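Local coordinates for protein D-alanyl-D-alanine carboxypeptidase DacB2 (Mycobacterium tuberculosis H37Rv, PDB 4RYE) that shows D,D-carboxypeptidase activity and probably cleaves the terminal D-Ala-D-Ala of peptidoglycan stem peptides during cell-wall biogenesis, at residues A[26-31]-A[161-166]; A[218-223]-A[231-236]. One frame throughout, in Å; residues are numbered along the deposited sequence.

Both contacts involve the same antiparallel sheet but differ in depth. Interaction 2 lies in the core, where strands 218-225 and 228-237 form a hairpin held by backbone hydrogen bonds with apolar side chains on both faces. Interaction 1 is partly buried, at the end of strand 22-27, where the chain turns and an arginine of helix 155-166 donates to carbonyls of the turn. Strands 22-27 and 228-237 are neighbours, and a probable hydrogen bond from V231 N to A26 O joins the two contacts. Packing links them as well: F162 of the helix lies against V220 and G221, and L28 rests on V231. Only interaction 2 approaches the inferred active-site serine.

Interaction 1 of 2, residues A[26-31]-A[161-166]; sequences ADLDSG and IFRAAM
R163 reaches from helix 155-166 into the turn at 28-31, and its guanidinium grips two backbone carbonyls there. NE donates to L28 O at 2.6 Å, and NH2 donates to D29 O at 3.0 Å. Neither bond is ideal: the N-H...O angles are 147° and 133°, and both nitrogens stand above the planes of the carbonyls they meet. The arginine chain is extended from CG to NE, which carries NE to L28 O. As it does so the two side chains slide past each other in opposite directions, L28 CD1 lying 3.9 Å from R163 CA and 4.0 Å from R163 CG. Beyond this, L28 CD1 approaches CB of the selenomethionine M166, one helical turn on, at 4.4 Å. G31 CA lies over one face of the guanidinium, displaced toward its rim, while a water in the plane at its edge receives a weak bond from NH2 and donates to S30 O. The turn has its own brace: D27 OD1 accepts from D29 N at 2.8 Å and from S30 N at 3.0 Å, and D27 OD2 forms a salt bridge with R228. The Asx turn and Asx motif thus shape the connection between antiparallel strands 22-27 and 32-37, a beta hairpin whose turn is tied to a helix packed on the sheet of the penicillin-binding-protein fold.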
ATOM      1  N   ALA A  26       6.510  11.265   6.851  1.00 11.31           N
ATOM      2  CA  ALA A  26       5.600  11.886   7.805  1.00 11.79           C
ATOM      3  C   ALA A  26       5.582  11.082   9.098  1.00 18.32           C
ATOM      4  O   ALA A  26       6.041   9.929   9.135  1.00 14.71           O
ATOM      5  CB  ALA A  26       4.187  12.028   7.209  1.00 12.25           C
ATOM      6  N   ASP A  27       5.070  11.701  10.159  1.00 15.74           N
ATOM      7  CA  ASP A  27       4.968  11.057  11.460  1.00 16.34           C
ATOM      8  C   ASP A  27       3.576  10.437  11.524  1.00 14.62           C
ATOM      9  O   ASP A  27       2.570  11.127  11.356  1.00 19.57           O
ATOM     10  CB  ASP A  27       5.163  12.099  12.565  1.00 17.84           C
ATOM     11  CG  ASP A  27       5.124  11.503  13.977  1.00 26.44           C
ATOM     12  OD1 ASP A  27       4.165  10.779  14.322  1.00 24.62           O
ATOM     13  OD2 ASP A  27       6.053  11.793  14.760  1.00 28.39           O
ATOM     14  N   LEU A  28       3.531   9.131  11.753  1.00 18.08           N
ATOM     15  CA  LEU A  28       2.294   8.355  11.755  1.00 21.34           C
ATOM     16  C   LEU A  28       1.296   8.840  12.815  1.00 26.70           C
ATOM     17  O   LEU A  28       0.077   8.771  12.622  1.00 21.20           O
ATOM     18  CB  LEU A  28       2.645   6.880  11.995  1.00 21.37           C
ATOM     19  CG  LEU A  28       1.597   5.793  11.777  1.00 28.64           C
ATOM     20  CD1 LEU A  28       1.168   5.717  10.310  1.00 27.50           C
ATOM     21  CD2 LEU A  28       2.150   4.465  12.253  1.00 29.42           C
ATOM     22  N   ASP A  29       1.815   9.341  13.932  1.00 29.30           N
ATOM     23  CA  ASP A  29       0.969   9.712  15.062  1.00 24.81           C
ATOM     24  C   ASP A  29       0.551  11.188  15.071  1.00 28.18           C
ATOM     25  O   ASP A  29      -0.619  11.504  15.274  1.00 29.82           O
ATOM     26  CB  ASP A  29       1.648   9.315  16.381  1.00 23.30           C
ATOM     27  CG  ASP A  29       1.827   7.810  16.502  1.00 29.78           C
ATOM     28  OD1 ASP A  29       0.803   7.105  16.608  1.00 32.60           O
ATOM     29  OD2 ASP A  29       2.982   7.329  16.476  1.00 28.17           O
ATOM     30  N   SER A  30       1.501  12.090  14.846  1.00 26.92           N
ATOM     31  CA  SER A  30       1.221  13.521  14.923  1.00 26.40           C
ATOM     32  C   SER A  30       0.752  14.114  13.590  1.00 24.64           C
ATOM     33  O   SER A  30       0.101  15.157  13.570  1.00 30.08           O
ATOM     34  CB  SER A  30       2.456  14.273  15.397  1.00 26.90           C
ATOM     35  OG  SER A  30       3.420  14.328  14.360  1.00 26.36           O
ATOM     36  N   GLY A  31       1.075  13.448  12.483  1.00 20.51           N
ATOM     37  CA  GLY A  31       0.744  13.953  11.158  1.00 17.69           C
ATOM     38  C   GLY A  31       1.688  15.034  10.638  1.00 20.70           C
ATOM     39  O   GLY A  31       1.457  15.586   9.552  1.00 21.63           O
ATOM     40  N   ILE A 161      -3.752   7.629   3.511  1.00 11.87           N
ATOM     41  CA  ILE A 161      -4.527   6.389   3.425  1.00 11.62           C
ATOM     42  C   ILE A 161      -3.889   5.298   4.285  1.00 18.54           C
ATOM     43  O   ILE A 161      -4.584   4.580   5.013  1.00 13.16           O
ATOM     44  CB  ILE A 161      -4.660   5.931   1.948  1.00 11.41           C
ATOM     45  CG1 ILE A 161      -5.668   6.830   1.223  1.00 14.31           C
ATOM     46  CG2 ILE A 161      -5.092   4.469   1.854  1.00 12.78           C
ATOM     47  CD1 ILE A 161      -5.502   6.884  -0.300  1.00 15.90           C
ATOM     48  N   PHE A 162      -2.565   5.183   4.229  1.00 12.41           N
ATOM     49  CA  PHE A 162      -1.879   4.168   5.021  1.00 13.12           C
ATOM     50  C   PHE A 162      -2.004   4.396   6.528  1.00 12.59           C
ATOM     51  O   PHE A 162      -2.043   3.451   7.322  1.00 15.38           O
ATOM     52  CB  PHE A 162      -0.404   4.102   4.649  1.00 13.29           C
ATOM     53  CG  PHE A 162       0.222   2.777   4.964  1.00 16.60           C
ATOM     54  CD1 PHE A 162       0.026   1.694   4.127  1.00 18.69           C
ATOM     55  CD2 PHE A 162       1.001   2.610   6.098  1.00 15.99           C
ATOM     56  CE1 PHE A 162       0.600   0.458   4.411  1.00 19.30           C
ATOM     57  CE2 PHE A 162       1.580   1.376   6.395  1.00 19.24           C
ATOM     58  CZ  PHE A 162       1.376   0.299   5.547  1.00 16.72           C
ATOM     59  N   ARG A 163      -2.019   5.656   6.916  1.00 13.81           N
ATOM     60  CA  ARG A 163      -2.168   6.034   8.315  1.00 16.29           C
ATOM     61  C   ARG A 163      -3.525   5.570   8.844  1.00 19.44           C
ATOM     62  O   ARG A 163      -3.634   5.068   9.971  1.00 16.68           O
ATOM     63  CB  ARG A 163      -2.032   7.553   8.427  1.00 19.54           C
ATOM     64  CG  ARG A 163      -2.035   8.090   9.822  1.00 25.48           C
ATOM     65  CD  ARG A 163      -1.609   9.552   9.799  1.00 29.93           C
ATOM     66  NE  ARG A 163      -1.615  10.118  11.137  1.00 27.13           N
ATOM     67  CZ  ARG A 163      -2.046  11.337  11.425  1.00 26.65           C
ATOM     68  NH1 ARG A 163      -2.515  12.125  10.458  1.00 21.82           N
ATOM     69  NH2 ARG A 163      -2.019  11.757  12.680  1.00 28.32           N
ATOM     70  N   ALA A 164      -4.557   5.722   8.023  1.00 17.33           N
ATOM     71  CA  ALA A 164      -5.891   5.256   8.396  1.00 21.10           C
ATOM     72  C   ALA A 164      -5.908   3.736   8.507  1.00 19.00           C
ATOM     73  O   ALA A 164      -6.539   3.173   9.410  1.00 19.28           O
ATOM     74  CB  ALA A 164      -6.940   5.737   7.379  1.00 16.39           C
ATOM     75  N   ALA A 165      -5.227   3.064   7.581  1.00 14.26           N
ATOM     76  CA  ALA A 165      -5.189   1.611   7.587  1.00 14.22           C
ATOM     77  C   ALA A 165      -4.442   1.076   8.807  1.00 14.21           C
ATOM     78  O   ALA A 165      -4.866   0.099   9.414  1.00 17.60           O
ATOM     79  CB  ALA A 165      -4.573   1.072   6.290  1.00 11.97           C
HETATM   80  N   MSE A 166      -3.336   1.715   9.171  1.00 19.13           N
HETATM   81  CA  MSE A 166      -2.537   1.281  10.317  1.00 22.15           C
HETATM   82  C   MSE A 166      -3.279   1.409  11.638  1.00 20.09           C
HETATM   83  O   MSE A 166      -2.936   0.746  12.624  1.00 20.01           O
HETATM   84  CB  MSE A 166      -1.224   2.063  10.388  1.00 18.16           C
HETATM   85  CG  MSE A 166      -0.194   1.633   9.338  1.00 17.58           C
HETATM   86 SE   MSE A 166       0.333  -0.260   9.494  0.72 24.59          SE
HETATM   87  CE  MSE A 166       0.838  -0.273  11.376  1.00 21.92           C
TER
HETATM   88  O   HOH W   1      -3.127  15.058  13.004  1.00 43.16           O

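Interaction 2 of 2, residues A[218-223]-A[231-236]; sequences TFVGAA and VIAMMY
F219 and M234 face each other as an antiparallel hydrogen-bonded pair, their backbones exchanging F219 N to M234 O at 2.9 Å and M234 N to F219 O at 2.8 Å. Two residues further along strand 218-225, G221 and I232 repeat the exchange; between these pairs V220 and A233 form a non-hydrogen-bonded pair. From CB, the F219 side chain leaves the sheet on the face it shares with I232 and the selenomethionine M234. CG stands anti to the backbone N (chi1 175°), beside the carbonyl carbon that leads on toward G221. One side of the ring then makes the contacts: CD2 comes 4.4 Å from M234 SE, and CE2 meets I232 CD1 at 4.1 Å, this methyl lying at the ring edge. At the tip, CZ and CE2 each lie 4.0 Å from G221 CA, so the ring occupies ground on which the glycine places no side chain. Helix 246-259 covers this face through F254, which touches I232, and Y246, which touches M234. On the other face V220 CG2 packs on A233 CB at 4.1 Å, beneath helix 155-166. T218 OG1 hydrogen-bonds to P45 O, while CG2 lies 4.2 Å from M235 CA; its side chain is about 6 Å from that of S47, the inferred acyl-ester serine. T218, V220 and A222 bond through their backbones to edge strand 204-212, which carries K208 of a probable KTG-type motif. The buried hairpin beside it thus coheres through the paired backbones of F219, G221, I232 and M234 and through apolar side chains lining both faces.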
ATOM      1  N   THR A 218       5.987   1.926  -7.097  1.00 19.62           N
ATOM      2  CA  THR A 218       5.396   2.671  -5.988  1.00 16.17           C
ATOM      3  C   THR A 218       5.575   1.911  -4.670  1.00 15.50           C
ATOM      4  O   THR A 218       5.764   0.695  -4.655  1.00 17.80           O
ATOM      5  CB  THR A 218       3.897   2.957  -6.217  1.00 20.64           C
ATOM      6  OG1 THR A 218       3.196   1.716  -6.367  1.00 16.97           O
ATOM      7  CG2 THR A 218       3.681   3.814  -7.467  1.00 22.49           C
ATOM      8  N   PHE A 219       5.490   2.631  -3.563  1.00 15.25           N
ATOM      9  CA  PHE A 219       5.589   2.008  -2.260  1.00 15.82           C
ATOM     10  C   PHE A 219       5.023   2.945  -1.218  1.00 17.30           C
ATOM     11  O   PHE A 219       5.178   4.168  -1.312  1.00 17.99           O
ATOM     12  CB  PHE A 219       7.048   1.674  -1.914  1.00 21.14           C
ATOM     13  CG  PHE A 219       7.229   1.128  -0.519  1.00 19.12           C
ATOM     14  CD1 PHE A 219       6.962  -0.205  -0.245  1.00 21.13           C
ATOM     15  CD2 PHE A 219       7.662   1.947   0.514  1.00 17.60           C
ATOM     16  CE1 PHE A 219       7.122  -0.717   1.037  1.00 21.83           C
ATOM     17  CE2 PHE A 219       7.819   1.449   1.800  1.00 19.92           C
ATOM     18  CZ  PHE A 219       7.550   0.114   2.062  1.00 21.26           C
ATOM     19  N   VAL A 220       4.355   2.359  -0.235  1.00 16.05           N
ATOM     20  CA  VAL A 220       3.927   3.080   0.950  1.00 14.50           C
ATOM     21  C   VAL A 220       4.180   2.150   2.130  1.00 12.07           C
ATOM     22  O   VAL A 220       4.013   0.943   2.018  1.00 16.72           O
ATOM     23  CB  VAL A 220       2.434   3.508   0.873  1.00 16.18           C
ATOM     24  CG1 VAL A 220       1.500   2.283   0.770  1.00 14.37           C
ATOM     25  CG2 VAL A 220       2.070   4.365   2.069  1.00 14.27           C
ATOM     26  N   GLY A 221       4.618   2.695   3.254  1.00 12.67           N
ATOM     27  CA  GLY A 221       4.865   1.834   4.399  1.00 15.24           C
ATOM     28  C   GLY A 221       5.238   2.585   5.656  1.00 16.86           C
ATOM     29  O   GLY A 221       5.359   3.812   5.648  1.00 17.44           O
ATOM     30  N   ALA A 222       5.443   1.846   6.741  1.00 12.39           N
ATOM     31  CA  ALA A 222       5.686   2.494   8.026  1.00 13.42           C
ATOM     32  C   ALA A 222       6.705   1.738   8.867  1.00 17.43           C
ATOM     33  O   ALA A 222       6.910   0.543   8.679  1.00 16.04           O
ATOM     34  CB  ALA A 222       4.386   2.652   8.786  1.00 15.24           C
ATOM     35  N   ALA A 223       7.336   2.457   9.795  1.00 15.25           N
ATOM     36  CA  ALA A 223       8.310   1.875  10.712  1.00 18.33           C
ATOM     37  C   ALA A 223       8.242   2.606  12.045  1.00 19.49           C
ATOM     38  O   ALA A 223       7.748   3.727  12.114  1.00 18.77           O
ATOM     39  CB  ALA A 223       9.715   1.971  10.130  1.00 13.12           C
ATOM     40  N   VAL A 231       5.789   7.206   8.534  1.00 13.98           N
ATOM     41  CA  VAL A 231       5.153   6.619   7.379  1.00 12.60           C
ATOM     42  C   VAL A 231       5.728   7.310   6.145  1.00 15.80           C
ATOM     43  O   VAL A 231       5.927   8.530   6.139  1.00 17.42           O
ATOM     44  CB  VAL A 231       3.614   6.731   7.469  1.00 11.35           C
ATOM     45  CG1 VAL A 231       3.177   8.182   7.629  1.00 14.85           C
ATOM     46  CG2 VAL A 231       2.943   6.097   6.257  1.00 13.94           C
ATOM     47  N   ILE A 232       6.045   6.531   5.121  1.00 11.18           N
ATOM     48  CA  ILE A 232       6.604   7.120   3.910  1.00 13.27           C
ATOM     49  C   ILE A 232       5.855   6.600   2.711  1.00 16.87           C
ATOM     50  O   ILE A 232       5.198   5.558   2.779  1.00 14.56           O
ATOM     51  CB  ILE A 232       8.098   6.783   3.723  1.00 14.83           C
ATOM     52  CG1 ILE A 232       8.277   5.285   3.475  1.00 18.57           C
ATOM     53  CG2 ILE A 232       8.918   7.259   4.915  1.00 17.37           C
ATOM     54  CD1 ILE A 232       9.711   4.879   3.107  1.00 23.30           C
ATOM     55  N   ALA A 233       5.943   7.344   1.616  1.00 12.86           N
ATOM     56  CA  ALA A 233       5.458   6.864   0.328  1.00 15.27           C
ATOM     57  C   ALA A 233       6.429   7.318  -0.741  1.00 15.00           C
ATOM     58  O   ALA A 233       7.081   8.352  -0.600  1.00 16.31           O
ATOM     59  CB  ALA A 233       4.048   7.371   0.043  1.00 12.26           C
HETATM   60  N   MSE A 234       6.548   6.523  -1.792  1.00 13.25           N
HETATM   61  CA  MSE A 234       7.470   6.799  -2.875  1.00 15.46           C
HETATM   62  C   MSE A 234       6.750   6.431  -4.162  1.00 17.51           C
HETATM   63  O   MSE A 234       6.129   5.375  -4.237  1.00 14.74           O
HETATM   64  CB  MSE A 234       8.727   5.945  -2.703  1.00 16.88           C
HETATM   65  CG  MSE A 234       9.552   6.319  -1.488  1.00 21.40           C
HETATM   66 SE   MSE A 234      10.688   4.850  -0.858  0.79 29.42          SE
HETATM   67  CE  MSE A 234      11.546   4.377  -2.540  1.00 29.59           C
HETATM   68  N   MSE A 235       6.794   7.304  -5.162  1.00 16.81           N
HETATM   69  CA  MSE A 235       6.081   7.031  -6.404  1.00 16.13           C
HETATM   70  C   MSE A 235       6.937   7.255  -7.637  1.00 18.36           C
HETATM   71  O   MSE A 235       7.945   7.975  -7.596  1.00 21.50           O
HETATM   72  CB  MSE A 235       4.827   7.909  -6.529  1.00 18.93           C
HETATM   73  CG  MSE A 235       3.910   7.942  -5.325  1.00 15.08           C
HETATM   74 SE   MSE A 235       2.218   8.818  -5.825  0.76 22.70          SE
HETATM   75  CE  MSE A 235       1.356   7.315  -6.747  1.00 17.06           C
ATOM     76  N   TYR A 236       6.508   6.638  -8.735  1.00 22.55           N
ATOM     77  CA  TYR A 236       7.024   6.937 -10.064  1.00 24.15           C
ATOM     78  C   TYR A 236       8.540   6.793 -10.185  1.00 27.44           C
ATOM     79  O   TYR A 236       9.221   7.692 -10.688  1.00 24.53           O
ATOM     80  CB  TYR A 236       6.589   8.341 -10.487  1.00 22.63           C
ATOM     81  CG  TYR A 236       6.537   8.510 -11.976  1.00 23.35           C
ATOM     82  CD1 TYR A 236       5.674   7.742 -12.741  1.00 24.18           C
ATOM     83  CD2 TYR A 236       7.347   9.429 -12.618  1.00 27.48           C
ATOM     84  CE1 TYR A 236       5.617   7.889 -14.116  1.00 29.79           C
ATOM     85  CE2 TYR A 236       7.300   9.586 -13.988  1.00 33.47           C
ATOM     86  CZ  TYR A 236       6.433   8.811 -14.734  1.00 36.57           C
ATOM     87  OH  TYR A 236       6.378   8.956 -16.103  1.00 37.31           O
TER